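Local coordinates for DNA protection during starvation protein (Halobacterium salinarum, PDB 1TJO) that probably protects DNA from oxidative damage by oxidising ferrous iron with hydrogen peroxide and storing it as a ferric mineral inside a hollow dodecamer, at residues A[106-110]-A[111-115]. Numbering follows the deposited sequence.
Sequences DVEDE and DVYDI
The chain turns from Asp-109 through Glu-110 into Asp-111, running on without a break from 106-110 into 111-115. This is an Asx turn in the loop that joins helix 96-102 to helix 115-142 of this ferritin-like subunit. Asp-111 N donates to Asp-109 OD2 at 3.3 Å, its N-H coming from above the carboxylate plane. The same oxygen takes a second bond on its syn side, with Tyr-113 OH 2.6 Å from Asp-109 OD2. CG of Asp-109 sits between its backbone N and carbonyl carbon (chi1 71°), which swings the carboxylate over the turn to both donors. OD2 lies at the edge of the Tyr-113 ring, in its plane, and carboxylate and ring are turned 27° apart. A phenylalanine at Tyr-113 would probably leave Asp-109 OD2 with only the Asp-111 N-H in this loop, and the carboxylate freer to turn. The Glu-108 chain is extended, and its carboxylate stands at 81° to the same ring, with OE2 4.0 Å from Tyr-113 CD1. Beyond the loop, OE2 forms a salt bridge with Lys-50 and a hydrogen bond with His-51, and OE1 a hydrogen bond with Asn-121. The loop also faces a second subunit: Glu-110 accepts from the backbone N of Ala-94 and Ser-95 there, and Asp-111 from Ala-11. A water bridges the two segments: it donates to Glu-108 OE2 at 2.9 Å and accepts from Tyr-113 N at 2.9 Å.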
ATOM      1  N   ASP A 106      33.070 -23.059  10.787  1.00 24.55           N
ATOM      2  CA  ASP A 106      34.279 -22.281  11.023  1.00 25.80           C
ATOM      3  C   ASP A 106      33.955 -20.801  10.968  1.00 25.74           C
ATOM      4  O   ASP A 106      33.332 -20.359  10.024  1.00 26.58           O
ATOM      5  CB  ASP A 106      35.311 -22.575   9.942  1.00 27.16           C
ATOM      6  CG  ASP A 106      35.648 -24.033   9.855  1.00 30.23           C
ATOM      7  OD1 ASP A 106      36.037 -24.606  10.892  1.00 33.39           O
ATOM      8  OD2 ASP A 106      35.499 -24.680   8.807  1.00 36.64           O
ATOM      9  N   VAL A 107      34.394 -20.057  11.973  1.00 25.04           N
ATOM     10  CA  VAL A 107      34.153 -18.637  12.100  1.00 25.92           C
ATOM     11  C   VAL A 107      35.427 -17.868  11.788  1.00 25.20           C
ATOM     12  O   VAL A 107      36.512 -18.275  12.217  1.00 23.91           O
ATOM     13  CB  VAL A 107      33.660 -18.297  13.538  1.00 27.21           C
ATOM     14  CG1 VAL A 107      32.621 -19.289  14.015  1.00 28.68           C
ATOM     15  CG2 VAL A 107      34.768 -18.282  14.517  1.00 32.49           C
ATOM     16  N   GLU A 108      35.338 -16.778  11.046  1.00 23.39           N
ATOM     17  CA  GLU A 108      36.483 -15.899  10.847  1.00 23.62           C
ATOM     18  C   GLU A 108      36.941 -15.319  12.151  1.00 23.51           C
ATOM     19  O   GLU A 108      36.128 -15.009  13.005  1.00 24.59           O
ATOM     20  CB  GLU A 108      36.139 -14.677   9.976  1.00 23.78           C
ATOM     21  CG  GLU A 108      36.135 -14.969   8.526  1.00 24.66           C
ATOM     22  CD  GLU A 108      35.838 -13.787   7.631  1.00 21.07           C
ATOM     23  OE1 GLU A 108      35.803 -14.029   6.417  1.00 22.96           O
ATOM     24  OE2 GLU A 108      35.685 -12.629   8.108  1.00 19.59           O
ATOM     25  N   ASP A 109      38.234 -15.050  12.250  1.00 24.12           N
ATOM     26  CA  ASP A 109      38.728 -14.252  13.359  1.00 24.80           C
ATOM     27  C   ASP A 109      38.317 -12.784  13.134  1.00 23.27           C
ATOM     28  O   ASP A 109      37.675 -12.469  12.142  1.00 23.46           O
ATOM     29  CB  ASP A 109      40.225 -14.457  13.598  1.00 25.19           C
ATOM     30  CG  ASP A 109      41.124 -13.863  12.546  1.00 30.09           C
ATOM     31  OD1 ASP A 109      42.328 -14.221  12.604  1.00 34.31           O
ATOM     32  OD2 ASP A 109      40.822 -13.014  11.708  1.00 31.68           O
ATOM     33  N   GLU A 110      38.673 -11.901  14.043  1.00 21.75           N
ATOM     34  CA  GLU A 110      38.094 -10.540  14.033  1.00 22.25           C
ATOM     35  C   GLU A 110      38.736  -9.556  13.074  1.00 22.79           C
ATOM     36  O   GLU A 110      38.274  -8.390  12.956  1.00 24.41           O
ATOM     37  CB  GLU A 110      38.075  -9.971  15.464  1.00 22.61           C
ATOM     38  CG  GLU A 110      37.054 -10.681  16.331  1.00 23.67           C
ATOM     39  CD  GLU A 110      35.634 -10.407  15.862  1.00 23.21           C
ATOM     40  OE1 GLU A 110      34.925 -11.386  15.537  1.00 25.51           O
ATOM     41  OE2 GLU A 110      35.247  -9.226  15.836  1.00 23.59           O
ATOM     42  N   ASP A 111      39.783  -9.967  12.375  1.00 21.41           N
ATOM     43  CA  ASP A 111      40.327  -9.098  11.356  1.00 21.19           C
ATOM     44  C   ASP A 111      39.388  -9.140  10.160  1.00 21.20           C
ATOM     45  O   ASP A 111      38.520 -10.019  10.071  1.00 21.05           O
ATOM     46  CB  ASP A 111      41.724  -9.509  10.951  1.00 21.52           C
ATOM     47  CG  ASP A 111      42.741  -9.306  12.068  1.00 23.89           C
ATOM     48  OD1 ASP A 111      42.482  -8.534  13.023  1.00 22.87           O
ATOM     49  OD2 ASP A 111      43.848  -9.862  12.022  1.00 25.33           O
ATOM     50  N   VAL A 112      39.549  -8.134   9.293  1.00 20.20           N
ATOM     51  CA  VAL A 112      38.743  -7.979   8.083  1.00 20.43           C
ATOM     52  C   VAL A 112      39.528  -8.406   6.866  1.00 20.54           C
ATOM     53  O   VAL A 112      40.628  -7.934   6.649  1.00 20.89           O
ATOM     54  CB  VAL A 112      38.301  -6.518   7.942  1.00 21.23           C
ATOM     55  CG1 VAL A 112      37.491  -6.296   6.642  1.00 21.50           C
ATOM     56  CG2 VAL A 112      37.479  -6.145   9.125  1.00 22.32           C
ATOM     57  N   TYR A 113      38.952  -9.288   6.064  1.00 18.86           N
ATOM     58  CA  TYR A 113      39.612  -9.800   4.888  1.00 20.63           C
ATOM     59  C   TYR A 113      38.949  -9.263   3.645  1.00 20.59           C
ATOM     60  O   TYR A 113      37.835  -8.701   3.682  1.00 20.94           O
ATOM     61  CB  TYR A 113      39.595 -11.306   4.931  1.00 20.70           C
ATOM     62  CG  TYR A 113      40.293 -11.756   6.188  1.00 22.40           C
ATOM     63  CD1 TYR A 113      39.597 -12.087   7.334  1.00 22.21           C
ATOM     64  CD2 TYR A 113      41.682 -11.764   6.246  1.00 22.63           C
ATOM     65  CE1 TYR A 113      40.269 -12.430   8.525  1.00 25.28           C
ATOM     66  CE2 TYR A 113      42.337 -12.109   7.385  1.00 24.95           C
ATOM     67  CZ  TYR A 113      41.646 -12.438   8.522  1.00 24.70           C
ATOM     68  OH  TYR A 113      42.354 -12.790   9.655  1.00 25.58           O
ATOM     69  N   ASP A 114      39.638  -9.433   2.529  1.00 21.27           N
ATOM     70  CA  ASP A 114      39.120  -8.942   1.275  1.00 21.03           C
ATOM     71  C   ASP A 114      37.821  -9.642   0.970  1.00 20.47           C
ATOM     72  O   ASP A 114      37.479 -10.707   1.563  1.00 19.60           O
ATOM     73  CB  ASP A 114      40.123  -9.135   0.138  1.00 22.89           C
ATOM     74  CG  ASP A 114      40.458 -10.563  -0.078  1.00 26.16           C
ATOM     75  OD1 ASP A 114      41.539 -10.975   0.357  1.00 40.38           O
ATOM     76  OD2 ASP A 114      39.708 -11.388  -0.587  1.00 29.43           O
ATOM     77  N   ILE A 115      37.090  -9.101   0.015  1.00 19.42           N
ATOM     78  CA  ILE A 115      35.747  -9.654  -0.236  1.00 19.66           C
ATOM     79  C   ILE A 115      35.722 -11.087  -0.787  1.00 19.22           C
ATOM     80  O   ILE A 115      34.842 -11.868  -0.439  1.00 19.54           O
ATOM     81  CB  ILE A 115      34.856  -8.646  -1.071  1.00 20.40           C
ATOM     82  CG1 ILE A 115      33.396  -9.112  -1.104  1.00 20.66           C
ATOM     83  CG2 ILE A 115      35.389  -8.466  -2.481  1.00 21.68           C
ATOM     84  CD1 ILE A 115      32.745  -9.175   0.259  1.00 19.49           C
TER
HETATM   85  O   HOH W   1      36.269 -10.360   6.422  1.00 25.87           O